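Local coordinates for protein gamma-glutamyltranspeptidase (Ggt) (Helicobacter pylori 26695, PDB 5BPK) that probably cleaves the gamma-glutamyl bond of glutathione and related compounds, passing the glutamyl group to water or an acceptor, as an Ntn-hydrolase, at residues 261-269 with 278-287; 292-301 with 313-321. One frame throughout, in Å; residues are numbered along the deposited sequence.

Contact 1: 261-269 with 278-287; sequences VKWRKPVVG and SMSPPSSGGT. With EDO (1,2-ethanediol), chain M.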
loop_
_atom_site.group_PDB
_atom_site.type_symbol
_atom_site.label_atom_id
_atom_site.label_comp_id
_atom_site.label_asym_id
_atom_site.label_seq_id
_atom_site.Cartn_x
_atom_site.Cartn_y
_atom_site.Cartn_z
ATOM N N VAL A 261 -11.155 -8.178 11.047
ATOM C CA VAL A 261 -10.807 -8.248 9.613
ATOM C C VAL A 261 -12.064 -8.597 8.838
ATOM O O VAL A 261 -13.045 -9.066 9.414
ATOM C CB VAL A 261 -9.699 -9.302 9.270
ATOM C CG1 VAL A 261 -8.415 -9.019 10.054
ATOM C CG2 VAL A 261 -10.193 -10.736 9.484
ATOM N N LYS A 262 -12.041 -8.344 7.533
ATOM C CA LYS A 262 -13.102 -8.783 6.647
ATOM C C LYS A 262 -12.525 -9.462 5.424
ATOM O O LYS A 262 -11.661 -8.916 4.741
ATOM C CB LYS A 262 -13.978 -7.615 6.240
ATOM C CG LYS A 262 -14.794 -7.096 7.430
ATOM C CD LYS A 262 -15.897 -6.151 7.030
ATOM C CE LYS A 262 -16.920 -6.796 6.115
ATOM N NZ LYS A 262 -18.200 -6.025 6.104
ATOM N N TRP A 263 -12.984 -10.683 5.168
ATOM C CA TRP A 263 -12.710 -11.342 3.900
ATOM C C TRP A 263 -13.703 -10.835 2.875
ATOM O O TRP A 263 -14.916 -11.018 3.025
ATOM C CB TRP A 263 -12.826 -12.853 4.029
ATOM C CG TRP A 263 -11.803 -13.445 4.917
ATOM C CD1 TRP A 263 -11.961 -13.821 6.217
ATOM C CD2 TRP A 263 -10.445 -13.735 4.575
ATOM N NE1 TRP A 263 -10.783 -14.324 6.711
ATOM C CE2 TRP A 263 -9.835 -14.294 5.723
ATOM C CE3 TRP A 263 -9.687 -13.593 3.410
ATOM C CZ2 TRP A 263 -8.497 -14.709 5.733
ATOM C CZ3 TRP A 263 -8.372 -14.010 3.420
ATOM C CH2 TRP A 263 -7.786 -14.553 4.577
ATOM N N ARG A 264 -13.187 -10.181 1.845
ATOM C CA ARG A 264 -14.013 -9.542 0.842
ATOM C C ARG A 264 -13.736 -10.145 -0.519
ATOM O O ARG A 264 -12.663 -10.703 -0.767
ATOM C CB ARG A 264 -13.732 -8.043 0.804
ATOM C CG ARG A 264 -13.896 -7.336 2.151
ATOM C CD ARG A 264 -13.917 -5.853 1.947
ATOM N NE ARG A 264 -13.987 -5.022 3.147
ATOM C CZ ARG A 264 -15.102 -4.470 3.629
ATOM N NH1 ARG A 264 -16.278 -4.709 3.066
ATOM N NH2 ARG A 264 -15.038 -3.666 4.690
ATOM N N LYS A 265 -14.693 -9.986 -1.421
ATOM C CA LYS A 265 -14.458 -10.284 -2.814
ATOM C C LYS A 265 -13.502 -9.238 -3.378
ATOM O O LYS A 265 -13.663 -8.041 -3.112
ATOM C CB LYS A 265 -15.757 -10.263 -3.593
ATOM C CG LYS A 265 -16.701 -11.402 -3.243
ATOM C CD LYS A 265 -17.888 -11.393 -4.180
ATOM C CE LYS A 265 -18.925 -12.433 -3.808
ATOM N NZ LYS A 265 -20.089 -12.380 -4.743
ATOM N N PRO A 266 -12.472 -9.683 -4.106
ATOM C CA PRO A 266 -11.646 -8.712 -4.800
ATOM C C PRO A 266 -12.422 -8.057 -5.923
ATOM O O PRO A 266 -13.454 -8.580 -6.360
ATOM C CB PRO A 266 -10.501 -9.554 -5.380
ATOM C CG PRO A 266 -11.016 -10.918 -5.461
ATOM C CD PRO A 266 -12.130 -11.071 -4.469
ATOM N N VAL A 267 -11.934 -6.916 -6.381
ATOM C CA VAL A 267 -12.421 -6.357 -7.626
ATOM C C VAL A 267 -11.651 -7.037 -8.763
ATOM O O VAL A 267 -10.424 -7.226 -8.690
ATOM C CB VAL A 267 -12.328 -4.816 -7.660
ATOM C CG1 VAL A 267 -10.902 -4.323 -7.499
ATOM C CG2 VAL A 267 -12.951 -4.278 -8.944
ATOM N N VAL A 268 -12.399 -7.456 -9.780
ATOM C CA VAL A 268 -11.877 -8.270 -10.873
ATOM C C VAL A 268 -12.197 -7.619 -12.204
ATOM O O VAL A 268 -13.299 -7.108 -12.420
ATOM C CB VAL A 268 -12.450 -9.710 -10.823
ATOM C CG1 VAL A 268 -11.971 -10.550 -12.019
ATOM C CG2 VAL A 268 -12.075 -10.376 -9.504
ATOM N N GLY A 269 -11.201 -7.603 -13.075
ATOM C CA GLY A 269 -11.354 -7.111 -14.436
ATOM C C GLY A 269 -10.542 -7.919 -15.420
ATOM O O GLY A 269 -9.957 -8.941 -15.071
ATOM N N SER A 278 -7.624 -7.377 -7.827
ATOM C CA SER A 278 -7.092 -6.302 -6.991
ATOM C C SER A 278 -8.020 -5.937 -5.838
ATOM O O SER A 278 -9.080 -6.566 -5.651
ATOM C CB SER A 278 -6.737 -5.086 -7.861
ATOM O OG SER A 278 -5.931 -4.154 -7.151
ATOM N N MET A 279 -7.611 -4.945 -5.044
ATOM C CA MET A 279 -8.315 -4.663 -3.798
ATOM C C MET A 279 -9.545 -3.798 -3.976
ATOM O O MET A 279 -9.500 -2.731 -4.598
ATOM C CB MET A 279 -7.408 -4.020 -2.764
ATOM C CG MET A 279 -8.059 -3.912 -1.404
ATOM S SD MET A 279 -8.416 -5.533 -0.682
ATOM C CE MET A 279 -9.874 -5.134 0.298
ATOM N N SER A 280 -10.625 -4.287 -3.385
ATOM C CA SER A 280 -11.941 -3.670 -3.402
ATOM C C SER A 280 -12.076 -2.671 -2.246
ATOM O O SER A 280 -11.163 -2.542 -1.427
ATOM C CB SER A 280 -12.963 -4.788 -3.248
ATOM O OG SER A 280 -12.580 -5.684 -2.210
ATOM N N PRO A 281 -13.228 -1.972 -2.154
ATOM C CA PRO A 281 -13.418 -1.090 -1.012
ATOM C C PRO A 281 -13.191 -1.829 0.305
ATOM O O PRO A 281 -13.638 -2.963 0.456
ATOM C CB PRO A 281 -14.867 -0.629 -1.176
ATOM C CG PRO A 281 -15.002 -0.525 -2.667
ATOM C CD PRO A 281 -14.273 -1.757 -3.172
ATOM N N PRO A 282 -12.521 -1.191 1.274
ATOM C CA PRO A 282 -12.252 0.233 1.436
ATOM C C PRO A 282 -11.007 0.796 0.749
ATOM O O PRO A 282 -10.637 1.933 1.027
ATOM C CB PRO A 282 -12.139 0.376 2.953
ATOM C CG PRO A 282 -11.523 -0.893 3.361
ATOM C CD PRO A 282 -12.140 -1.937 2.480
ATOM N N SER A 283 -10.386 0.039 -0.148
ATOM C CA SER A 283 -9.464 0.658 -1.094
ATOM C C SER A 283 -10.198 1.108 -2.359
ATOM O O SER A 283 -11.167 0.480 -2.780
ATOM C CB SER A 283 -8.325 -0.265 -1.472
ATOM O OG SER A 283 -7.352 0.482 -2.158
ATOM N N SER A 284 -9.714 2.201 -2.942
ATOM C CA SER A 284 -10.110 2.659 -4.267
ATOM C C SER A 284 -9.168 2.082 -5.326
ATOM O O SER A 284 -9.440 2.182 -6.525
ATOM C CB SER A 284 -10.016 4.187 -4.325
ATOM O OG SER A 284 -8.663 4.618 -4.232
ATOM N N GLY A 285 -8.067 1.476 -4.887
ATOM C CA GLY A 285 -6.975 1.143 -5.796
ATOM C C GLY A 285 -7.330 0.183 -6.916
ATOM O O GLY A 285 -7.090 0.464 -8.088
ATOM N N GLY A 286 -7.915 -0.947 -6.550
ATOM C CA GLY A 286 -8.286 -1.959 -7.537
ATOM C C GLY A 286 -9.301 -1.442 -8.546
ATOM O O GLY A 286 -9.207 -1.720 -9.755
ATOM N N THR A 287 -10.271 -0.674 -8.059
ATOM C CA THR A 287 -11.323 -0.165 -8.925
ATOM C C THR A 287 -10.742 0.756 -9.981
ATOM O O THR A 287 -11.012 0.591 -11.172
ATOM C CB THR A 287 -12.404 0.562 -8.104
ATOM O OG1 THR A 287 -13.063 -0.385 -7.251
ATOM C CG2 THR A 287 -13.432 1.269 -9.001
HETATM C C1 EDO M . -10.249 -15.169 10.380
HETATM O O1 EDO M . -11.255 -14.361 9.769
HETATM C C2 EDO M . -9.639 -16.101 9.339
HETATM O O2 EDO M . -8.880 -17.141 9.971
#
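A chi1 of 46° sets the hydroxyl of S280 between its own backbone N and carbonyl carbon, where S280 OG donates to the backbone O of K265 at 2.7 Å; the hydroxyl comes in tilted from the carbonyl plane. V267 uses the same kind of rotamer (chi1 60°), which carries V267 CG1 over the opposing backbone, 3.5 Å from G286 C. V267 and S278 form an antiparallel hydrogen-bonded pair: S278 N donates to V267 O at 2.9 Å and V267 N to S278 O at 3.0 Å. S280 adds a side-chain bond two residues on, where regular pairing has stopped. P266 leans on the S278 carbonyl, its CB 3.3 Å from S278 O. Further back, the extended chain of R264 passes P281 and P282; P281 O lies over one face of the guanidinium without a hydrogen bond, and the CD of P282, which follows a cis peptide, is 3.7 Å from R264 NE. The charge of R264 is taken up by salt bridges to D101 and D334, and K262 also reaches D334. Beyond the prolines S283 caps the coming helix, its OG accepting from G285 N at 3.0 Å. The side chain of P282 lies about 9 Å from the bound dihydro-oxazolyl amino acid, which places this turn near the ligand pocket. In the fold, strand 262-271 runs between strands 97-102 and 274-278, the S278 end pairs on with a strand of the neighbouring Ggt chain, and helix 340-343 packs on V267, P281 and T287.

Contact 2: 292-301 with 313-321; sequences ILNVMENADL and HIAAEAMRQ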
loop_
_atom_site.group_PDB
_atom_site.type_symbol
_atom_site.label_atom_id
_atom_site.label_comp_id
_atom_site.label_asym_id
_atom_site.label_seq_id
_atom_site.Cartn_x
_atom_site.Cartn_y
_atom_site.Cartn_z
ATOM N N ILE A 292 -8.764 2.353 -15.373
ATOM C CA ILE A 292 -7.766 3.016 -16.227
ATOM C C ILE A 292 -7.272 2.041 -17.314
ATOM O O ILE A 292 -7.180 2.392 -18.494
ATOM C CB ILE A 292 -6.599 3.590 -15.391
ATOM C CG1 ILE A 292 -7.092 4.731 -14.494
ATOM C CG2 ILE A 292 -5.501 4.118 -16.288
ATOM C CD1 ILE A 292 -6.178 5.021 -13.310
ATOM N N LEU A 293 -6.978 0.814 -16.920
ATOM C CA LEU A 293 -6.685 -0.250 -17.884
ATOM C C LEU A 293 -7.807 -0.431 -18.915
ATOM O O LEU A 293 -7.533 -0.610 -20.106
ATOM C CB LEU A 293 -6.402 -1.578 -17.166
ATOM C CG LEU A 293 -5.030 -1.672 -16.473
ATOM C CD1 LEU A 293 -4.890 -2.941 -15.644
ATOM C CD2 LEU A 293 -3.861 -1.572 -17.472
ATOM N N ASN A 294 -9.060 -0.408 -18.464
ATOM C CA ASN A 294 -10.194 -0.522 -19.376
ATOM C C ASN A 294 -10.160 0.564 -20.432
ATOM O O ASN A 294 -10.451 0.287 -21.589
ATOM C CB ASN A 294 -11.561 -0.448 -18.681
ATOM C CG ASN A 294 -11.917 -1.692 -17.885
ATOM O OD1 ASN A 294 -11.381 -2.778 -18.102
ATOM N ND2 ASN A 294 -12.887 -1.537 -16.979
ATOM N N VAL A 295 -9.870 1.805 -20.026
ATOM C CA VAL A 295 -9.803 2.911 -20.988
ATOM C C VAL A 295 -8.681 2.629 -21.996
ATOM O O VAL A 295 -8.885 2.704 -23.213
ATOM C CB VAL A 295 -9.575 4.296 -20.308
ATOM C CG1 VAL A 295 -9.443 5.410 -21.355
ATOM C CG2 VAL A 295 -10.705 4.626 -19.350
ATOM N N MET A 296 -7.508 2.288 -21.472
ATOM C CA MET A 296 -6.310 2.025 -22.273
ATOM C C MET A 296 -6.504 0.868 -23.268
ATOM O O MET A 296 -5.916 0.869 -24.362
ATOM C CB MET A 296 -5.140 1.697 -21.344
ATOM C CG MET A 296 -4.658 2.902 -20.538
ATOM S SD MET A 296 -3.551 2.496 -19.169
ATOM C CE MET A 296 -2.295 1.499 -19.995
ATOM N N GLU A 297 -7.323 -0.109 -22.884
ATOM C CA GLU A 297 -7.565 -1.307 -23.707
ATOM C C GLU A 297 -8.128 -0.959 -25.090
ATOM O O GLU A 297 -7.983 -1.745 -26.047
ATOM C CB GLU A 297 -8.513 -2.276 -22.987
ATOM C CG GLU A 297 -8.451 -3.697 -23.508
ATOM C CD GLU A 297 -9.401 -4.654 -22.773
ATOM O OE1 GLU A 297 -10.525 -4.254 -22.380
ATOM O OE2 GLU A 297 -9.031 -5.830 -22.620
ATOM N N ASN A 298 -8.774 0.199 -25.194
ATOM C CA ASN A 298 -9.327 0.656 -26.469
ATOM C C ASN A 298 -8.291 1.076 -27.508
ATOM O O ASN A 298 -8.636 1.278 -28.681
ATOM C CB ASN A 298 -10.323 1.787 -26.235
ATOM C CG ASN A 298 -11.593 1.303 -25.568
ATOM O OD1 ASN A 298 -12.472 0.729 -26.223
ATOM N ND2 ASN A 298 -11.692 1.512 -24.248
ATOM N N ALA A 299 -7.040 1.203 -27.088
ATOM C CA ALA A 299 -5.955 1.550 -27.988
ATOM C C ALA A 299 -4.977 0.378 -28.111
ATOM O O ALA A 299 -4.779 -0.372 -27.157
ATOM C CB ALA A 299 -5.236 2.796 -27.469
ATOM N N ASP A 300 -4.362 0.226 -29.282
ATOM C CA ASP A 300 -3.248 -0.710 -29.443
ATOM C C ASP A 300 -1.971 -0.014 -28.977
ATOM O O ASP A 300 -1.229 0.561 -29.766
ATOM C CB ASP A 300 -3.118 -1.168 -30.899
ATOM C CG ASP A 300 -1.987 -2.172 -31.101
ATOM O OD1 ASP A 300 -1.386 -2.622 -30.099
ATOM O OD2 ASP A 300 -1.707 -2.526 -32.266
ATOM N N LEU A 301 -1.712 -0.075 -27.680
ATOM C CA LEU A 301 -0.545 0.601 -27.129
ATOM C C LEU A 301 0.760 -0.024 -27.636
ATOM O O LEU A 301 1.743 0.687 -27.854
ATOM C CB LEU A 301 -0.589 0.607 -25.606
ATOM C CG LEU A 301 -1.774 1.301 -24.938
ATOM C CD1 LEU A 301 -1.597 1.168 -23.442
ATOM C CD2 LEU A 301 -1.935 2.774 -25.330
ATOM N N HIS A 313 -0.501 9.979 -23.225
ATOM C CA HIS A 313 -1.706 10.818 -23.308
ATOM C C HIS A 313 -2.984 10.032 -23.000
ATOM O O HIS A 313 -3.804 10.448 -22.171
ATOM C CB HIS A 313 -1.784 11.474 -24.698
ATOM C CG HIS A 313 -3.023 12.279 -24.932
ATOM N ND1 HIS A 313 -3.512 13.177 -24.008
ATOM C CD2 HIS A 313 -3.842 12.356 -26.006
ATOM C CE1 HIS A 313 -4.590 13.763 -24.498
ATOM N NE2 HIS A 313 -4.813 13.283 -25.709
ATOM N N ILE A 314 -3.150 8.878 -23.634
ATOM C CA ILE A 314 -4.334 8.051 -23.389
ATOM C C ILE A 314 -4.409 7.643 -21.913
ATOM O O ILE A 314 -5.455 7.786 -21.261
ATOM C CB ILE A 314 -4.350 6.813 -24.303
ATOM C CG1 ILE A 314 -4.557 7.240 -25.758
ATOM C CG2 ILE A 314 -5.440 5.854 -23.882
ATOM C CD1 ILE A 314 -4.247 6.156 -26.768
ATOM N N ALA A 315 -3.298 7.142 -21.382
ATOM C CA ALA A 315 -3.226 6.757 -19.959
ATOM C C ALA A 315 -3.520 7.923 -19.024
ATOM O O ALA A 315 -4.258 7.760 -18.043
ATOM C CB ALA A 315 -1.854 6.159 -19.636
ATOM N N ALA A 316 -2.907 9.070 -19.294
ATOM C CA ALA A 316 -3.027 10.232 -18.417
ATOM C C ALA A 316 -4.453 10.786 -18.399
ATOM O O ALA A 316 -4.932 11.227 -17.357
ATOM C CB ALA A 316 -2.022 11.323 -18.821
ATOM N N GLU A 317 -5.115 10.818 -19.558
ATOM C CA GLU A 317 -6.514 11.254 -19.577
ATOM C C GLU A 317 -7.439 10.270 -18.846
ATOM O O GLU A 317 -8.390 10.684 -18.161
ATOM C CB GLU A 317 -7.000 11.532 -20.995
ATOM C CG GLU A 317 -6.259 12.692 -21.671
ATOM C CD GLU A 317 -6.285 13.961 -20.829
ATOM O OE1 GLU A 317 -7.368 14.557 -20.713
ATOM O OE2 GLU A 317 -5.232 14.344 -20.269
ATOM N N ALA A 318 -7.153 8.971 -18.950
ATOM C CA ALA A 318 -7.910 7.982 -18.191
ATOM C C ALA A 318 -7.699 8.180 -16.687
ATOM O O ALA A 318 -8.654 8.117 -15.921
ATOM C CB ALA A 318 -7.540 6.560 -18.601
ATOM N N MET A 319 -6.452 8.413 -16.278
ATOM C CA MET A 319 -6.117 8.693 -14.878
ATOM C C MET A 319 -6.873 9.916 -14.374
ATOM O O MET A 319 -7.412 9.907 -13.284
ATOM C CB MET A 319 -4.618 8.961 -14.715
ATOM C CG MET A 319 -3.723 7.769 -14.928
ATOM S SD MET A 319 -1.985 8.250 -15.086
ATOM C CE MET A 319 -1.233 6.620 -15.321
ATOM N N ARG A 320 -6.882 10.970 -15.177
ATOM C CA ARG A 320 -7.539 12.218 -14.802
ATOM C C ARG A 320 -8.987 11.970 -14.428
ATOM O O ARG A 320 -9.442 12.448 -13.393
ATOM C CB ARG A 320 -7.474 13.211 -15.953
ATOM C CG ARG A 320 -7.866 14.625 -15.597
ATOM C CD ARG A 320 -8.124 15.441 -16.852
ATOM N NE ARG A 320 -6.964 15.562 -17.745
ATOM C CZ ARG A 320 -5.989 16.460 -17.602
ATOM N NH1 ARG A 320 -5.973 17.296 -16.565
ATOM N NH2 ARG A 320 -5.011 16.531 -18.502
ATOM N N GLN A 321 -9.711 11.230 -15.265
ATOM C CA GLN A 321 -11.112 10.924 -14.986
ATOM C C GLN A 321 -11.263 10.029 -13.759
ATOM O O GLN A 321 -12.143 10.261 -12.927
ATOM C CB GLN A 321 -11.788 10.245 -16.183
ATOM C CG GLN A 321 -13.302 10.043 -16.027
ATOM C CD GLN A 321 -14.069 11.357 -15.940
ATOM O OE1 GLN A 321 -14.010 12.180 -16.854
ATOM N NE2 GLN A 321 -14.789 11.560 -14.833
#
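I292 opens the contact by laying its two branches on different residues of helix 313-321: CG2 rests 3.9 Å from A318 CB, while CD1 reaches the CG of M319 at 4.0 Å, the two side chains crossing at about a right angle. One turn on, V295 straddles the same methyl. With CG1 anti to the backbone N (chi1 177°), both of its branches flank A318 CB, and V295 CB and A318 CB are squeezed to 3.5 Å, closer than two carbons normally pack. M296 follows, bent at chi3 (52°), with M296 SD 4.1 Å from A315 CB; its CA also sits near the CG2 of I314. A type I turn runs from M296 to A299. Here N298 turns its amide back, ND2 donating to V295 O from above the carbonyl plane, on the same face as the backbone N of N298. A299 CB meets the CD1 of I314 at 3.6 Å, and L301 CD2 touches that same methyl, more loosely. The two helix segments are inclined, roughly antiparallel, with 141° between their N-to-C directions and axes 8.9 Å apart at closest approach. The small side chain of A318 points at the first helix and A315 flanks it, consistent with so close an approach. E317 and R320, joined side-on by a salt bridge, keep away from the first helix, and R320 also pairs with D131 of the neighbouring Ggt chain. No hydrogen bond crosses between the segments, and all nine touching residues are buried: apolar side-chain contact joins the two segments, with the polar groups directed to other partners.

Helix 285-296 ties the two contacts together: contact 1 takes in its first turn and contact 2 its last, with centres 21 Å apart and no direct touch. Both are largely buried, but contact 1 lies nearer the centre of the chain and includes the exposed K265 at its margin, whereas contact 2 sits farther out among helices and has no exposed residue among those that touch. Their chemistry follows place. At the end of the strand pairing, near the ligand pocket, backbone and hydroxyl hydrogen bonds join strand to turn; between helices, methyl groups and a thioether do the work. In both, the neighbouring Ggt chain supplies polar partners.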